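Local coordinates for protein domain of Unknown Function with a Cystatin-Like Fold (Nostoc punctiforme, PDB 2RGQ) that is of unknown function but adopts a cystatin-like fold and belongs to the SnoaL-like, NTF2-related family, whose members typically cradle a pocket between a curved sheet and helices, at residues B[43-48]-B[125-130]; B[71-76]-B[87-92]; B[105-110]-B[121-126]. All blocks are in the same frame, centred on the assembly; numbering follows the deposited sequence.

In the fold
The three contacts lie on one mixed sheet, where strands 117-127, 101-114, 84-95 and 69-80 follow one another, each antiparallel to the next. Contact 2 (71-76 with 87-92) and contact 3 (105-110 with 121-126) are successive hairpins whose centres lie about 10 Å apart. Contact 1 (43-48 with 125-130) brings the turn after strand 39-43 against the end of strand 117-127; its centre is about 9 Å from that of contact 3, with which it shares I125 and E126, and about 14 Å from that of contact 2. Along the chain contact 2 falls between the two segments of contact 1. Contacts 1 and 3 touch the second subunit, contact 2 the second and third, so the sheet takes part in subunit packing.

Contact 1: B[43-48]-B[125-130]; sequences GFWGIA and IEVDPS
F44 and V127 meet through the ring edge: CE2 of F44 lies 3.9 Å from CG2 of V127, and that methyl sits near the ring plane. The same methyl reaches the indole edge, where CZ3 of W45 is 4.1 Å from CG2 of V127, so one valine branch touches both aromatic residues; V127 has a second conformer, so this double contact is less certain. W45 also approaches I125 obliquely, with CH2 4.2 Å from CB of I125.

The backbones meet by a CA-H...O contact, CA of G43 to O of I125 at 3.5 Å, and through a water. That water donates to O of I125 at 2.6 Å and accepts from N of F44 and from N of V127.

A type I turn from G43 to G46, closed by N of G46 bonding to O of G43, carries both aromatic residues. CG of W45 sits between the backbone N and the carbonyl carbon (chi1 60°), with the indole over CA of G43; a CB on G43 would collide with CH2 of W45. Farther out, F65 and M61 of helix 51-66 touch W45, and L134 touches both F44 and V127. The contact is therefore apolar at its side chains, the water bridging backbone polar groups.

Contact 2: B[71-76]-B[87-92]; sequences HCSSNA and MESYLT
CB of H71 rests 3.9 Å from CD1 of L91, a methyl near the plane of the imidazole at its edge, while ND1 of H71 is hydrogen-bonded to D24. C72 and T92 form an antiparallel hydrogen-bonded pair, N of C72 reaching O of T92 at 2.9 Å. Opposite L91, S73 forms a non-hydrogen-bonded pair; in the conformer described, its OG and OG of S89 share a water that also donates to O of Y90. S74 returns to the hydrogen-bonded pattern: N of Y90 reaches O of S74 at 2.8 Å, nearly straight at 177°. A second water joins OG of S74, OG1 of T92 and O of C72.

N75 leaves the regular strand conformation (phi 63°), its ND2 obliquely 3.3 Å from CD2 of Y90, the amide and ring planes 46° apart. That amide bonds to H71 and S73 of the second subunit, and OH of Y90 bonds to D24 of the second subunit. An alanine at Y90 would probably leave D24 of the second subunit without its phenol partner and open a gap beside the N75 amide. At A76, CB meets SE of M87, a selenomethionine, at 4.1 Å. Backbone pairing and shared waters thus combine with polar side chains that tie subunits together.

Contact 3: B[105-110]-B[121-126]; sequences AFVKDQ and ILRQIE
I121 and L122 both face Q110 in a classic beta bulge: O of Q110 accepts from N of I121 at 2.8 Å and from N of L122 at 3.2 Å. O of L122 in turn accepts from N of Q110, and the side chain of L122 runs alongside that of Q110, pointing the same way.

R123 pairs with D109 without backbone bonds, and the side chains supply a salt bridge. The guanidinium grips the carboxylate side-on: NE gives a bond of 2.8 Å to OD1 of D109, on the syn lone pair, and NH2 one of 3.0 Å to OD2 of D109. The two planes are only 7° apart. CG of R123 is anti to the backbone N (chi1 166°), and the chain bends at chi3 (-88°), which turns NE toward the carboxylate of D109. CG1 of V107 lies over one guanidinium face, 3.6 Å from NE of R123. Two bonds and this packing should limit rotation of the group, and E20 and F19 of helix 6-25 add a salt bridge at NH1 and a cation-pi contact.

Q124 exchanges backbone bonds with K108, and a water accepts from NZ of K108 and lies within bonding distance of OE1 of Q124, to which it may donate; NE2 of Q124 bonds to Q42. From I125, CG2 packs 3.6 Å from CB of A105. E126 and F106 lie side by side, with OE1 of E126 3.5 Å from CD2 of F106 and oblique to the ring.

The hairpin is central in the sheet: strand 84-95 borders 101-114, where M87, S89 and L91 bond to its backbone, while strand 39-43 flanks 117-127. Helix 6-25 meets the face carrying R123.

Contact 1: B[43-48]-B[125-130]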
# COMPACT_ATOMS: atom_id res chain seq x y z
N GLY B 43 4.68 -14.16 -16.68
CA GLY B 43 5.45 -14.52 -15.48
C GLY B 43 6.35 -15.71 -15.86
O GLY B 43 6.40 -16.10 -17.02
N PHE B 44 7.04 -16.30 -14.88
CA PHE B 44 7.91 -17.44 -15.15
C PHE B 44 7.14 -18.59 -15.81
O PHE B 44 7.73 -19.36 -16.54
CB PHE B 44 8.63 -17.95 -13.87
CG PHE B 44 7.70 -18.57 -12.84
CD1 PHE B 44 7.35 -19.93 -12.92
CD2 PHE B 44 7.20 -17.82 -11.80
CE1 PHE B 44 6.49 -20.49 -11.99
CE2 PHE B 44 6.35 -18.36 -10.87
CZ PHE B 44 5.98 -19.72 -10.97
N TRP B 45 5.85 -18.71 -15.48
CA TRP B 45 4.94 -19.77 -15.99
C TRP B 45 4.56 -19.68 -17.50
O TRP B 45 4.07 -20.66 -18.08
CB TRP B 45 3.66 -19.82 -15.12
CG TRP B 45 2.93 -18.55 -15.14
CD1 TRP B 45 2.10 -18.08 -16.14
CD2 TRP B 45 3.04 -17.50 -14.19
NE1 TRP B 45 1.69 -16.83 -15.83
CE2 TRP B 45 2.25 -16.44 -14.65
CE3 TRP B 45 3.77 -17.35 -13.00
CZ2 TRP B 45 2.12 -15.24 -13.93
CZ3 TRP B 45 3.64 -16.18 -12.28
CH2 TRP B 45 2.83 -15.13 -12.75
N GLY B 46 4.76 -18.51 -18.11
CA GLY B 46 4.44 -18.28 -19.51
C GLY B 46 3.72 -16.95 -19.68
O GLY B 46 3.72 -16.09 -18.77
N ILE B 47 3.09 -16.83 -20.85
CA ILE B 47 2.40 -15.64 -21.31
C ILE B 47 0.95 -16.02 -21.65
O ILE B 47 0.71 -17.07 -22.24
CB ILE B 47 3.04 -15.10 -22.61
CG1 ILE B 47 4.51 -14.72 -22.41
CG2 ILE B 47 2.24 -13.91 -23.13
CD1 ILE B 47 5.25 -14.27 -23.65
N ALA B 48 0.00 -15.20 -21.24
CA ALA B 48 -1.42 -15.34 -21.59
C ALA B 48 -1.74 -14.03 -22.30
O ALA B 48 -1.43 -12.96 -21.74
CB ALA B 48 -2.33 -15.56 -20.34
N ILE B 125 5.23 -10.07 -14.18
CA ILE B 125 5.43 -10.40 -12.77
C ILE B 125 6.75 -11.17 -12.65
O ILE B 125 6.92 -12.20 -13.30
CB ILE B 125 4.25 -11.23 -12.21
CG1 ILE B 125 2.92 -10.47 -12.42
CG2 ILE B 125 4.49 -11.54 -10.73
CD1 ILE B 125 1.69 -11.11 -11.90
N GLU B 126 7.67 -10.66 -11.82
CA GLU B 126 8.99 -11.24 -11.61
C GLU B 126 8.96 -11.74 -10.19
O GLU B 126 9.19 -10.98 -9.25
CB GLU B 126 10.06 -10.17 -11.85
CG GLU B 126 10.01 -9.63 -13.27
CD GLU B 126 11.12 -8.62 -13.62
OE1 GLU B 126 11.85 -8.15 -12.71
OE2 GLU B 126 11.25 -8.29 -14.83
N VAL B 127 8.61 -13.03 -10.05
CA VAL B 127 8.44 -13.66 -8.76
C VAL B 127 9.75 -13.84 -7.99
O VAL B 127 10.77 -14.31 -8.58
CB VAL B 127 7.68 -15.03 -8.94
CG1 VAL B 127 7.68 -15.85 -7.66
CG2 VAL B 127 6.25 -14.78 -9.45
N ASP B 128 9.72 -13.52 -6.70
CA ASP B 128 10.86 -13.73 -5.82
C ASP B 128 11.06 -15.25 -5.56
O ASP B 128 10.10 -16.00 -5.56
CB ASP B 128 10.70 -12.91 -4.53
CG ASP B 128 10.86 -11.42 -4.80
OD1 ASP B 128 11.70 -11.07 -5.67
OD2 ASP B 128 10.21 -10.60 -4.10
N PRO B 129 12.32 -15.68 -5.33
CA PRO B 129 12.67 -17.11 -5.18
C PRO B 129 11.97 -17.87 -4.04
O PRO B 129 11.99 -19.10 -4.01
CB PRO B 129 14.19 -17.08 -4.95
CG PRO B 129 14.64 -15.70 -5.06
CD PRO B 129 13.50 -14.79 -5.20
N SER B 130 11.33 -17.16 -3.12
CA SER B 130 10.62 -17.80 -2.02
C SER B 130 9.43 -18.64 -2.40
O SER B 130 9.03 -19.47 -1.61
CB SER B 130 10.15 -16.76 -1.01
OG SER B 130 9.23 -15.86 -1.59
O HOH W 1 7.99 -14.50 -12.66

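Contact 2: B[71-76]-B[87-92]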
# COMPACT_ATOMS: atom_id res chain seq x y z
N HIS B 71 -3.43 -10.92 -2.28
CA HIS B 71 -2.41 -10.29 -3.12
C HIS B 71 -2.46 -8.77 -2.94
O HIS B 71 -3.47 -8.16 -3.24
CB HIS B 71 -2.68 -10.62 -4.58
CG HIS B 71 -2.42 -12.05 -4.95
ND1 HIS B 71 -3.31 -13.05 -4.69
CD2 HIS B 71 -1.38 -12.64 -5.60
CE1 HIS B 71 -2.84 -14.20 -5.14
NE2 HIS B 71 -1.67 -13.97 -5.72
N CYS B 72 -1.38 -8.17 -2.44
CA CYS B 72 -1.35 -6.73 -2.13
C CYS B 72 -0.32 -6.01 -2.97
O CYS B 72 0.79 -6.50 -3.12
CB CYS B 72 -0.99 -6.48 -0.67
SG CYS B 72 -1.96 -7.36 0.52
N SER B 73 -0.74 -4.85 -3.49
CA SER B 73 0.09 -3.97 -4.30
C SER B 73 0.65 -2.84 -3.43
O SER B 73 -0.08 -2.27 -2.61
CB SER B 73 -0.75 -3.39 -5.45
OG SER B 73 0.00 -2.51 -6.27
N SER B 74 1.93 -2.48 -3.63
CA SER B 74 2.58 -1.39 -2.89
C SER B 74 3.70 -0.76 -3.71
O SER B 74 4.07 -1.32 -4.73
CB SER B 74 3.16 -1.85 -1.57
OG SER B 74 4.23 -2.75 -1.71
N ASN B 75 4.10 0.44 -3.32
CA ASN B 75 5.26 1.17 -3.89
C ASN B 75 5.09 1.51 -5.36
O ASN B 75 6.06 1.41 -6.14
CB ASN B 75 6.58 0.39 -3.71
CG ASN B 75 7.00 0.18 -2.26
OD1 ASN B 75 6.39 0.70 -1.36
ND2 ASN B 75 8.09 -0.57 -2.05
N ALA B 76 3.89 1.90 -5.75
CA ALA B 76 3.66 2.23 -7.16
C ALA B 76 4.46 3.47 -7.59
O ALA B 76 4.48 4.52 -6.91
CB ALA B 76 2.19 2.45 -7.46
N MSE B 87 4.06 1.42 -15.06
CA MSE B 87 4.01 1.36 -13.62
C MSE B 87 4.95 0.28 -13.13
O MSE B 87 4.99 -0.78 -13.75
CB MSE B 87 2.58 1.05 -13.13
CG MSE B 87 2.48 1.02 -11.62
SE MSE B 87 0.67 0.96 -10.97
CE MSE B 87 -0.01 -0.58 -11.79
N GLU B 88 5.68 0.54 -12.03
CA GLU B 88 6.49 -0.47 -11.35
C GLU B 88 5.91 -0.55 -9.95
O GLU B 88 5.52 0.46 -9.38
CB GLU B 88 7.98 -0.14 -11.31
CG GLU B 88 8.57 0.14 -12.67
CD GLU B 88 8.35 1.59 -13.14
OE1 GLU B 88 8.67 2.55 -12.40
OE2 GLU B 88 7.85 1.78 -14.28
N SER B 89 5.85 -1.73 -9.36
CA SER B 89 5.26 -1.88 -8.06
C SER B 89 5.71 -3.20 -7.46
O SER B 89 6.38 -3.99 -8.13
CB SER B 89 3.74 -1.86 -8.16
OG SER B 89 3.21 -3.02 -8.80
N TYR B 90 5.33 -3.40 -6.20
CA TYR B 90 5.57 -4.65 -5.54
C TYR B 90 4.28 -5.39 -5.34
O TYR B 90 3.26 -4.77 -5.16
CB TYR B 90 6.16 -4.43 -4.15
CG TYR B 90 7.61 -4.05 -4.10
CD1 TYR B 90 8.44 -4.09 -5.22
CD2 TYR B 90 8.18 -3.73 -2.88
CE1 TYR B 90 9.80 -3.84 -5.11
CE2 TYR B 90 9.53 -3.48 -2.76
CZ TYR B 90 10.32 -3.51 -3.89
OH TYR B 90 11.66 -3.26 -3.81
N LEU B 91 4.41 -6.71 -5.28
CA LEU B 91 3.33 -7.62 -5.00
C LEU B 91 3.80 -8.45 -3.82
O LEU B 91 4.93 -8.97 -3.84
CB LEU B 91 3.02 -8.53 -6.18
CG LEU B 91 1.93 -9.60 -6.04
CD1 LEU B 91 0.62 -8.95 -5.69
CD2 LEU B 91 1.83 -10.44 -7.32
N THR B 92 3.00 -8.46 -2.75
CA THR B 92 3.25 -9.36 -1.63
C THR B 92 2.00 -10.22 -1.43
O THR B 92 0.88 -9.72 -1.57
CB THR B 92 3.63 -8.60 -0.35
OG1 THR B 92 2.68 -7.54 -0.12
CG2 THR B 92 5.05 -7.99 -0.53
O HOH W 2 2.95 -5.11 -1.70
O HOH W 3 1.71 -4.69 -7.65

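Contact 3: B[105-110]-B[121-126]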
# COMPACT_ATOMS: atom_id res chain seq x y z
N ALA B 105 6.79 -10.39 -5.35
CA ALA B 105 7.22 -10.16 -6.72
C ALA B 105 7.40 -8.71 -7.01
O ALA B 105 6.86 -7.85 -6.29
CB ALA B 105 6.21 -10.77 -7.72
N PHE B 106 8.20 -8.45 -8.03
CA PHE B 106 8.35 -7.12 -8.58
C PHE B 106 7.45 -7.17 -9.83
O PHE B 106 7.47 -8.14 -10.54
CB PHE B 106 9.80 -6.84 -8.93
CG PHE B 106 9.98 -5.57 -9.71
CD1 PHE B 106 9.94 -4.36 -9.07
CD2 PHE B 106 10.16 -5.61 -11.09
CE1 PHE B 106 10.10 -3.18 -9.80
CE2 PHE B 106 10.30 -4.41 -11.81
CZ PHE B 106 10.27 -3.21 -11.13
N VAL B 107 6.67 -6.13 -10.06
CA VAL B 107 5.73 -6.08 -11.17
C VAL B 107 5.96 -4.87 -12.04
O VAL B 107 6.04 -3.75 -11.55
CB VAL B 107 4.26 -6.12 -10.64
CG1 VAL B 107 3.26 -6.16 -11.79
CG2 VAL B 107 4.03 -7.31 -9.74
N LYS B 108 6.03 -5.09 -13.37
CA LYS B 108 6.16 -4.01 -14.32
C LYS B 108 4.94 -4.03 -15.25
O LYS B 108 4.68 -5.04 -15.89
CB LYS B 108 7.44 -4.13 -15.15
CG LYS B 108 7.69 -2.86 -15.95
CD LYS B 108 8.72 -3.00 -17.09
CE LYS B 108 8.44 -1.91 -18.14
NZ LYS B 108 7.07 -2.07 -18.79
N ASP B 109 4.23 -2.91 -15.33
CA ASP B 109 3.01 -2.77 -16.14
C ASP B 109 3.16 -1.73 -17.23
O ASP B 109 3.74 -0.67 -17.01
CB ASP B 109 1.81 -2.39 -15.27
CG ASP B 109 1.46 -3.45 -14.25
OD1 ASP B 109 1.28 -4.61 -14.70
OD2 ASP B 109 1.28 -3.14 -13.03
N GLN B 110 2.73 -2.06 -18.45
CA GLN B 110 2.61 -1.07 -19.52
C GLN B 110 1.10 -0.89 -19.60
O GLN B 110 0.35 -1.90 -19.73
CB GLN B 110 3.13 -1.59 -20.84
CG GLN B 110 4.60 -1.93 -20.86
CD GLN B 110 5.04 -2.51 -22.18
OE1 GLN B 110 4.23 -2.67 -23.10
NE2 GLN B 110 6.33 -2.85 -22.28
N ILE B 121 -1.82 -3.27 -20.83
CA ILE B 121 -1.34 -3.82 -22.11
C ILE B 121 -0.42 -5.01 -21.85
O ILE B 121 -0.46 -6.03 -22.56
CB ILE B 121 -0.54 -2.76 -22.93
CG1 ILE B 121 -1.46 -1.57 -23.28
CG2 ILE B 121 0.13 -3.43 -24.19
CD1 ILE B 121 -2.72 -1.93 -24.11
N LEU B 122 0.48 -4.85 -20.88
CA LEU B 122 1.38 -5.90 -20.53
C LEU B 122 1.73 -5.82 -19.09
O LEU B 122 2.30 -4.83 -18.64
CB LEU B 122 2.68 -5.84 -21.34
CG LEU B 122 3.76 -6.86 -20.98
CD1 LEU B 122 3.25 -8.29 -21.12
CD2 LEU B 122 4.93 -6.65 -21.89
N ARG B 123 1.41 -6.87 -18.35
CA ARG B 123 1.82 -7.00 -16.95
C ARG B 123 2.84 -8.12 -16.88
O ARG B 123 2.55 -9.25 -17.29
CB ARG B 123 0.61 -7.23 -16.04
CG ARG B 123 1.04 -7.70 -14.66
CD ARG B 123 -0.07 -7.69 -13.67
NE ARG B 123 -0.13 -6.37 -13.06
CZ ARG B 123 -0.46 -6.12 -11.80
NH1 ARG B 123 -0.84 -7.07 -10.96
NH2 ARG B 123 -0.41 -4.89 -11.36
N GLN B 124 4.04 -7.79 -16.37
CA GLN B 124 5.14 -8.73 -16.18
C GLN B 124 5.41 -8.86 -14.69
O GLN B 124 5.72 -7.86 -14.02
CB GLN B 124 6.40 -8.26 -16.90
CG GLN B 124 6.27 -8.41 -18.42
CD GLN B 124 7.43 -7.82 -19.16
OE1 GLN B 124 7.69 -6.64 -19.00
NE2 GLN B 124 8.06 -8.58 -20.03
N ILE B 125 5.23 -10.07 -14.18
CA ILE B 125 5.43 -10.40 -12.77
C ILE B 125 6.75 -11.17 -12.65
O ILE B 125 6.92 -12.20 -13.30
CB ILE B 125 4.25 -11.23 -12.21
CG1 ILE B 125 2.92 -10.47 -12.42
CG2 ILE B 125 4.49 -11.54 -10.73
CD1 ILE B 125 1.69 -11.11 -11.90
N GLU B 126 7.67 -10.66 -11.82
CA GLU B 126 8.99 -11.24 -11.61
C GLU B 126 8.96 -11.74 -10.19
O GLU B 126 9.19 -10.98 -9.25
CB GLU B 126 10.06 -10.17 -11.85
CG GLU B 126 10.01 -9.63 -13.27
CD GLU B 126 11.12 -8.62 -13.62
OE1 GLU B 126 11.85 -8.15 -12.71
OE2 GLU B 126 11.25 -8.29 -14.83
O HOH W 4 5.71 -4.51 -18.58